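Local coordinates for protein MHC class I antigen (Ctenopharyngodon idella, PDB 5H5Z) that presents peptides at the cell surface, probably to T cells, as a class I heavy chain paired with beta-2-microglobulin, at the interface of chains A and B. Residues are numbered along the deposited sequence; one frame, centred on the assembly and turned at random. Chains: chain A, MHC class I antigen; chain B, Beta-2-microglobulin.

Contact 1: the interface of chains A and B. Residues chain A 22, 24, 31, 34, 45; chain B 54-55.
The carboxylate of B:Asp54 enters from beta-2-microglobulin between the side chains of A:Tyr34, A:Gln31 and A:Lys45, and this aspartate buries more surface than any other residue here (92 Å² of 201 Å²). The tight part is the A:Tyr34 side: CD1 of the phenol ring lies 3.4 Å from the carboxylate carbon CG of B:Asp54, with ring and carboxylate planes 35° apart. CG of A:Tyr34 stands anti to the backbone N (chi1 179°), which carries the ring across the acid at a slant, CD1 foremost. A:Gln31 meets it at about a right angle, the amide plane turned 87° from the carboxylate. As modelled, its OE1 sits 2.8 Å from OD2 of B:Asp54, an acceptor-acceptor clash. The amide orientation is therefore doubtful, and so is the weak NE2 to OD2 bond; the reverse orientation would put an N-H donor on the acid. A:Val24 CG2 packs 3.4 Å from the backbone O of B:Leu55. The looser side is hydrated. A:Lys45 comes tip to tip, its NZ 3.9 Å from B:Asp54 OD2 in a long salt bridge. Water 1 joins them, 3.1 Å from NZ of A:Lys45 and touching both carboxylate oxygens. The site probably helps hold beta-2-microglobulin beneath the peptide-binding platform.

Contact 2: the interface of chains A and B. Residues chain A 197, 199-200, 229, 235; chain B 12-15, 25.
The imidazole of B:His13 and the amide of A:Asn229 are stacked with their planes 14° apart; A:Asn229 ND2 lies 3.5 Å above one face of the B:His13 ring, offset toward its rim. On its own chain B:His13 turns CD2 over the centre of the B:Tyr14 ring. A:His197 is approached in its ring plane, at the edge, by the backbone O of B:His13 and by A:Gln235 OE1, while B:Pro15 CD packs 3.7 Å from its CD2.

Hydrogen bonds also cross to backbone carbonyls. The A:Thr199 hydroxyl OG1, anti to its backbone N (chi1 -164°), donates to B:His13 O at 2.7 Å, tilted from the carbonyl plane. A:Gln235 NE2 donates almost straight to B:Ser12 O at 2.9 Å, arriving above the carbonyl plane instead of on a lone pair. A:Asn229 ties the donors together: its ND2 gives a hydrogen bond to A:Thr199 OG1 (3.0 Å). Its OD1 takes A:Gln235 NE2 in plane on a lone pair. These intrachain bonds fix the rotation of both amides and hold A:Asn229 flat against the imidazole. Water 2 lies 2.8 Å from B:Ser12 O and also contacts A:Gln235 OE1.

In the fold, strands 194-199 and 234-240 of the heavy-chain immunoglobulin C1-set domain face the end of strand 7-12 and the following loop in the C1-set domain of beta-2-microglobulin.

Contact 3: the interface of chains A and B. Residues chain A 93-95, 111-113, 116-118; chain B 60-61.
B:Trp61, from a loop of the immunoglobulin-fold beta-2-microglobulin, inserts its indole against the underside of the class I peptide-binding platform, among strands 90-100, 106-114 and 117-123 of chain A.

In the packing, the methyl CB of A:Ala113 sits over one indole face, 3.3 Å from the centroid of the five-membered ring, in a CH-pi contact that spans the six-membered ring as well. The sulfur SD of A:Met95 covers the opposite face toward its rim. CG of A:Met95, with its first torsion at 63° between the backbone N and the carbonyl carbon, reaches CH2 of B:Trp61 at 3.7 Å. CB of A:Gln93 touches the indole at CE3, and CB of A:Gln111 lies beside CH2 and CZ2; the backbone O of A:Gln111 meets the ring edge in plane.

Nearly straight hydrogen bonds hold polar atoms of the tryptophan. Its indole NE1 donates to the carboxylate OD1 of A:Asp118 at 2.7 Å, running in the ring plane and nearly along the C-O bond of the acceptor, with the carboxylate turned 82° from the indole. A:Gln93 slides past in the opposite direction, and its NE2 donates at 2.9 Å to a lone pair of the backbone O of B:Trp61.

Water links the backbones: water 3 lies 2.8 Å from A:Gly116 O and also contacts B:Gly60 O.

Contact 1: the interface of chains A and B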
loop_
_atom_site.group_PDB
_atom_site.type_symbol
_atom_site.label_atom_id
_atom_site.label_comp_id
_atom_site.label_asym_id
_atom_site.label_seq_id
_atom_site.Cartn_x
_atom_site.Cartn_y
_atom_site.Cartn_z
ATOM N N THR A 22 -10.047 11.525 -5.910
ATOM C CA THR A 22 -8.608 11.282 -5.878
ATOM C C THR A 22 -8.283 10.113 -6.809
ATOM O O THR A 22 -8.976 9.095 -6.800
ATOM C CB THR A 22 -8.118 10.946 -4.447
ATOM O OG1 THR A 22 -8.499 11.989 -3.544
ATOM C CG2 THR A 22 -6.597 10.783 -4.406
ATOM N N VAL A 24 -4.910 7.672 -8.062
ATOM C CA VAL A 24 -3.500 7.268 -7.981
ATOM C C VAL A 24 -3.209 6.209 -9.052
ATOM O O VAL A 24 -3.986 5.271 -9.239
ATOM C CB VAL A 24 -3.149 6.738 -6.565
ATOM C CG1 VAL A 24 -1.794 6.036 -6.540
ATOM C CG2 VAL A 24 -3.191 7.869 -5.543
ATOM N N GLN A 31 3.516 4.046 -6.785
ATOM C CA GLN A 31 2.810 5.192 -7.357
ATOM C C GLN A 31 3.683 5.986 -8.323
ATOM O O GLN A 31 4.819 6.319 -7.997
ATOM C CB GLN A 31 2.299 6.133 -6.263
ATOM C CG GLN A 31 1.762 7.436 -6.840
ATOM C CD GLN A 31 1.432 8.495 -5.806
ATOM O OE1 GLN A 31 0.478 9.258 -5.980
ATOM N NE2 GLN A 31 2.228 8.573 -4.745
ATOM N N TYR A 34 -0.466 11.131 -9.550
ATOM C CA TYR A 34 -1.492 11.594 -8.611
ATOM C C TYR A 34 -2.430 12.609 -9.280
ATOM O O TYR A 34 -1.988 13.416 -10.092
ATOM C CB TYR A 34 -0.843 12.235 -7.385
ATOM C CG TYR A 34 -1.845 12.764 -6.387
ATOM C CD1 TYR A 34 -2.475 11.902 -5.493
ATOM C CD2 TYR A 34 -2.179 14.120 -6.346
ATOM C CE1 TYR A 34 -3.394 12.370 -4.574
ATOM C CE2 TYR A 34 -3.102 14.598 -5.429
ATOM C CZ TYR A 34 -3.703 13.715 -4.545
ATOM O OH TYR A 34 -4.616 14.164 -3.630
ATOM N N LYS A 45 4.923 11.321 -10.193
ATOM C CA LYS A 45 5.379 10.955 -8.856
ATOM C C LYS A 45 6.680 10.143 -8.834
ATOM O O LYS A 45 7.144 9.777 -7.767
ATOM C CB LYS A 45 4.273 10.221 -8.085
ATOM C CG LYS A 45 3.022 11.049 -7.787
ATOM C CD LYS A 45 3.276 12.250 -6.876
ATOM C CE LYS A 45 3.719 11.829 -5.478
ATOM N NZ LYS A 45 3.810 12.983 -4.541
ATOM N N ASP B 54 -0.042 9.323 -0.608
ATOM C CA ASP B 54 -1.321 9.681 -1.210
ATOM C C ASP B 54 -2.326 8.561 -1.026
ATOM O O ASP B 54 -1.966 7.381 -1.032
ATOM C CB ASP B 54 -1.142 9.969 -2.698
ATOM C CG ASP B 54 -0.287 11.197 -2.957
ATOM O OD1 ASP B 54 -0.298 12.133 -2.128
ATOM O OD2 ASP B 54 0.389 11.233 -4.000
ATOM N N LEU B 55 -3.589 8.941 -0.876
ATOM C CA LEU B 55 -4.652 7.992 -0.562
ATOM C C LEU B 55 -4.791 6.901 -1.623
ATOM O O LEU B 55 -5.043 7.179 -2.793
ATOM C CB LEU B 55 -5.982 8.728 -0.362
ATOM C CG LEU B 55 -7.164 7.935 0.202
ATOM C CD1 LEU B 55 -6.972 7.597 1.677
ATOM C CD2 LEU B 55 -8.443 8.726 -0.018
HETATM O O HOH W 1 0.984 14.073 -3.860
#

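Contact 2: the interface of chains A and B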
loop_
_atom_site.group_PDB
_atom_site.type_symbol
_atom_site.label_atom_id
_atom_site.label_comp_id
_atom_site.label_asym_id
_atom_site.label_seq_id
_atom_site.Cartn_x
_atom_site.Cartn_y
_atom_site.Cartn_z
ATOM N N HIS A 197 15.555 -9.104 12.052
ATOM C CA HIS A 197 14.972 -7.979 11.337
ATOM C C HIS A 197 15.651 -7.813 9.982
ATOM O O HIS A 197 16.874 -7.682 9.916
ATOM C CB HIS A 197 15.132 -6.702 12.173
ATOM C CG HIS A 197 14.584 -5.469 11.520
ATOM N ND1 HIS A 197 13.236 -5.180 11.485
ATOM C CD2 HIS A 197 15.205 -4.442 10.894
ATOM C CE1 HIS A 197 13.050 -4.036 10.848
ATOM N NE2 HIS A 197 14.229 -3.567 10.483
ATOM N N THR A 199 15.506 -5.504 6.401
ATOM C CA THR A 199 14.987 -4.241 5.865
ATOM C C THR A 199 15.701 -3.782 4.592
ATOM O O THR A 199 16.848 -4.161 4.338
ATOM C CB THR A 199 15.027 -3.104 6.915
ATOM O OG1 THR A 199 14.190 -2.021 6.485
ATOM C CG2 THR A 199 16.456 -2.586 7.142
ATOM N N GLY A 200 15.011 -2.960 3.805
ATOM C CA GLY A 200 15.620 -2.284 2.666
ATOM C C GLY A 200 15.657 -3.098 1.393
ATOM O O GLY A 200 16.375 -2.757 0.457
ATOM N N ASN A 229 8.589 0.232 3.757
ATOM C CA ASN A 229 9.392 1.366 4.183
ATOM C C ASN A 229 8.897 2.636 3.485
ATOM O O ASN A 229 7.963 2.585 2.681
ATOM C CB ASN A 229 10.877 1.108 3.923
ATOM C CG ASN A 229 11.495 0.180 4.955
ATOM O OD1 ASN A 229 11.097 0.184 6.127
ATOM N ND2 ASN A 229 12.469 -0.620 4.531
ATOM N N GLN A 235 10.352 -4.233 4.554
ATOM C CA GLN A 235 10.981 -4.880 5.703
ATOM C C GLN A 235 10.081 -5.980 6.248
ATOM O O GLN A 235 8.882 -6.013 5.961
ATOM C CB GLN A 235 11.335 -3.856 6.787
ATOM C CG GLN A 235 10.155 -3.182 7.471
ATOM C CD GLN A 235 10.576 -2.480 8.744
ATOM O OE1 GLN A 235 10.452 -3.033 9.834
ATOM N NE2 GLN A 235 11.112 -1.272 8.610
ATOM N N SER B 12 10.534 1.403 12.795
ATOM C CA SER B 12 11.592 2.187 12.172
ATOM C C SER B 12 12.132 1.464 10.940
ATOM O O SER B 12 12.065 0.232 10.855
ATOM C CB SER B 12 12.706 2.457 13.180
ATOM O OG SER B 12 13.052 1.256 13.845
ATOM N N HIS B 13 12.644 2.236 9.982
ATOM C CA HIS B 13 13.257 1.684 8.771
ATOM C C HIS B 13 14.386 0.714 9.128
ATOM O O HIS B 13 14.386 -0.434 8.683
ATOM C CB HIS B 13 13.767 2.818 7.867
ATOM C CG HIS B 13 14.332 2.355 6.557
ATOM N ND1 HIS B 13 13.830 2.772 5.342
ATOM C CD2 HIS B 13 15.360 1.520 6.272
ATOM C CE1 HIS B 13 14.524 2.213 4.365
ATOM N NE2 HIS B 13 15.459 1.451 4.903
ATOM N N TYR B 14 15.337 1.189 9.932
ATOM C CA TYR B 14 16.437 0.375 10.423
ATOM C C TYR B 14 16.169 -0.010 11.879
ATOM O O TYR B 14 15.304 0.592 12.516
ATOM C CB TYR B 14 17.747 1.166 10.329
ATOM C CG TYR B 14 18.115 1.591 8.919
ATOM C CD1 TYR B 14 18.656 0.679 8.014
ATOM C CD2 TYR B 14 17.923 2.908 8.492
ATOM C CE1 TYR B 14 18.996 1.061 6.725
ATOM C CE2 TYR B 14 18.263 3.300 7.200
ATOM C CZ TYR B 14 18.797 2.371 6.323
ATOM O OH TYR B 14 19.139 2.745 5.041
ATOM N N PRO B 15 16.908 -1.007 12.411
ATOM C CA PRO B 15 16.856 -1.273 13.845
ATOM C C PRO B 15 17.012 0.026 14.633
ATOM O O PRO B 15 17.855 0.868 14.287
ATOM C CB PRO B 15 18.063 -2.183 14.064
ATOM C CG PRO B 15 18.141 -2.961 12.801
ATOM C CD PRO B 15 17.774 -1.981 11.715
ATOM N N ILE B 25 8.219 5.222 11.078
ATOM C CA ILE B 25 7.158 4.899 10.131
ATOM C C ILE B 25 5.896 4.449 10.852
ATOM O O ILE B 25 5.945 3.605 11.763
ATOM C CB ILE B 25 7.607 3.795 9.141
ATOM C CG1 ILE B 25 8.874 4.228 8.385
ATOM C CG2 ILE B 25 6.471 3.429 8.193
ATOM C CD1 ILE B 25 9.599 3.103 7.674
HETATM O O HOH W 2 11.526 -1.832 12.659
#

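Contact 3: the interface of chains A and B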
loop_
_atom_site.group_PDB
_atom_site.type_symbol
_atom_site.label_atom_id
_atom_site.label_comp_id
_atom_site.label_asym_id
_atom_site.label_seq_id
_atom_site.Cartn_x
_atom_site.Cartn_y
_atom_site.Cartn_z
ATOM N N GLN A 93 -15.683 3.888 -5.360
ATOM C CA GLN A 93 -14.329 3.487 -5.733
ATOM C C GLN A 93 -14.290 2.729 -7.048
ATOM O O GLN A 93 -15.216 1.991 -7.385
ATOM C CB GLN A 93 -13.717 2.600 -4.649
ATOM C CG GLN A 93 -13.249 3.324 -3.403
ATOM C CD GLN A 93 -13.038 2.361 -2.245
ATOM O OE1 GLN A 93 -13.993 1.806 -1.705
ATOM N NE2 GLN A 93 -11.785 2.150 -1.871
ATOM N N ASN A 94 -13.190 2.905 -7.771
ATOM C CA ASN A 94 -12.914 2.161 -8.986
ATOM C C ASN A 94 -11.446 1.752 -8.940
ATOM O O ASN A 94 -10.572 2.572 -8.643
ATOM C CB ASN A 94 -13.210 3.047 -10.205
ATOM C CG ASN A 94 -12.965 2.357 -11.546
ATOM O OD1 ASN A 94 -13.121 1.140 -11.702
ATOM N ND2 ASN A 94 -12.628 3.158 -12.540
ATOM N N MET A 95 -11.182 0.475 -9.183
ATOM C CA MET A 95 -9.821 0.036 -9.461
ATOM C C MET A 95 -9.813 -0.769 -10.754
ATOM O O MET A 95 -10.705 -1.584 -11.004
ATOM C CB MET A 95 -9.220 -0.763 -8.294
ATOM C CG MET A 95 -9.939 -2.064 -7.979
ATOM S SD MET A 95 -9.371 -2.821 -6.450
ATOM C CE MET A 95 -7.635 -3.077 -6.823
ATOM N N GLN A 111 -13.212 -2.993 -11.680
ATOM C CA GLN A 111 -14.098 -3.192 -10.519
ATOM C C GLN A 111 -14.532 -1.876 -9.886
ATOM O O GLN A 111 -13.773 -0.904 -9.868
ATOM C CB GLN A 111 -13.395 -4.041 -9.452
ATOM C CG GLN A 111 -12.991 -5.434 -9.913
ATOM C CD GLN A 111 -11.914 -6.060 -9.043
ATOM O OE1 GLN A 111 -11.498 -5.492 -8.037
ATOM N NE2 GLN A 111 -11.456 -7.238 -9.437
ATOM N N TYR A 112 -15.751 -1.860 -9.353
ATOM C CA TYR A 112 -16.280 -0.700 -8.638
ATOM C C TYR A 112 -16.847 -1.122 -7.281
ATOM O O TYR A 112 -17.335 -2.242 -7.136
ATOM C CB TYR A 112 -17.385 -0.032 -9.457
ATOM C CG TYR A 112 -16.938 0.584 -10.776
ATOM C CD1 TYR A 112 -16.797 -0.198 -11.929
ATOM C CD2 TYR A 112 -16.678 1.952 -10.875
ATOM C CE1 TYR A 112 -16.405 0.368 -13.132
ATOM C CE2 TYR A 112 -16.290 2.527 -12.084
ATOM C CZ TYR A 112 -16.150 1.730 -13.203
ATOM O OH TYR A 112 -15.771 2.296 -14.406
ATOM N N ALA A 113 -16.782 -0.224 -6.297
ATOM C CA ALA A 113 -17.363 -0.470 -4.970
ATOM C C ALA A 113 -18.064 0.765 -4.448
ATOM O O ALA A 113 -17.623 1.894 -4.694
ATOM C CB ALA A 113 -16.296 -0.908 -3.973
ATOM N N GLY A 116 -17.120 0.894 0.100
ATOM C CA GLY A 116 -16.119 -0.154 0.305
ATOM C C GLY A 116 -16.601 -1.586 0.134
ATOM O O GLY A 116 -15.946 -2.518 0.594
ATOM N N GLU A 117 -17.747 -1.761 -0.518
ATOM C CA GLU A 117 -18.275 -3.090 -0.826
ATOM C C GLU A 117 -18.501 -3.257 -2.330
ATOM O O GLU A 117 -18.956 -2.323 -2.990
ATOM C CB GLU A 117 -19.589 -3.326 -0.080
ATOM C CG GLU A 117 -19.424 -3.521 1.420
ATOM C CD GLU A 117 -20.728 -3.893 2.097
ATOM O OE1 GLU A 117 -21.732 -3.172 1.909
ATOM O OE2 GLU A 117 -20.748 -4.908 2.818
ATOM N N ASP A 118 -18.210 -4.450 -2.856
ATOM C CA ASP A 118 -18.399 -4.752 -4.288
ATOM C C ASP A 118 -19.728 -4.219 -4.807
ATOM O O ASP A 118 -20.772 -4.397 -4.164
ATOM C CB ASP A 118 -18.344 -6.260 -4.549
ATOM C CG ASP A 118 -16.945 -6.837 -4.421
ATOM O OD1 ASP A 118 -15.971 -6.071 -4.267
ATOM O OD2 ASP A 118 -16.820 -8.075 -4.486
ATOM N N GLY B 60 -10.109 -5.584 -2.082
ATOM C CA GLY B 60 -10.945 -5.604 -0.888
ATOM C C GLY B 60 -11.412 -4.210 -0.500
ATOM O O GLY B 60 -12.282 -4.061 0.366
ATOM N N TRP B 61 -10.801 -3.194 -1.117
ATOM C CA TRP B 61 -11.262 -1.794 -1.070
ATOM C C TRP B 61 -10.815 -0.965 0.138
ATOM O O TRP B 61 -11.029 0.248 0.165
ATOM C CB TRP B 61 -12.790 -1.702 -1.208
ATOM C CG TRP B 61 -13.334 -2.424 -2.392
ATOM C CD1 TRP B 61 -14.036 -3.595 -2.396
ATOM C CD2 TRP B 61 -13.209 -2.024 -3.755
ATOM N NE1 TRP B 61 -14.370 -3.943 -3.686
ATOM C CE2 TRP B 61 -13.865 -2.999 -4.541
ATOM C CE3 TRP B 61 -12.608 -0.931 -4.390
ATOM C CZ2 TRP B 61 -13.948 -2.908 -5.932
ATOM C CZ3 TRP B 61 -12.686 -0.844 -5.774
ATOM C CH2 TRP B 61 -13.350 -1.828 -6.526
HETATM O O HOH W 3 -13.773 -2.231 2.277
#

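Contacts 1 and 3 are neighbours beneath the alpha 1 and alpha 2 platform, their C-alpha centres about 17 Å apart. Contact 1 uses strands 21-27 and 30-36 of chain A, contact 3 strands 90-100, 106-114 and 117-123, with no strand in common; on chain B, residues 54-55 and 60-61 flank strand 56-57. Contact 2, where the two C1-set domains meet, has its centre about 23 Å from contact 1 and 31 Å from contact 3. Beta-2-microglobulin thus touches both the platform and the membrane-proximal domain, which may set their relative position and let light-chain changes be felt by the peptide groove.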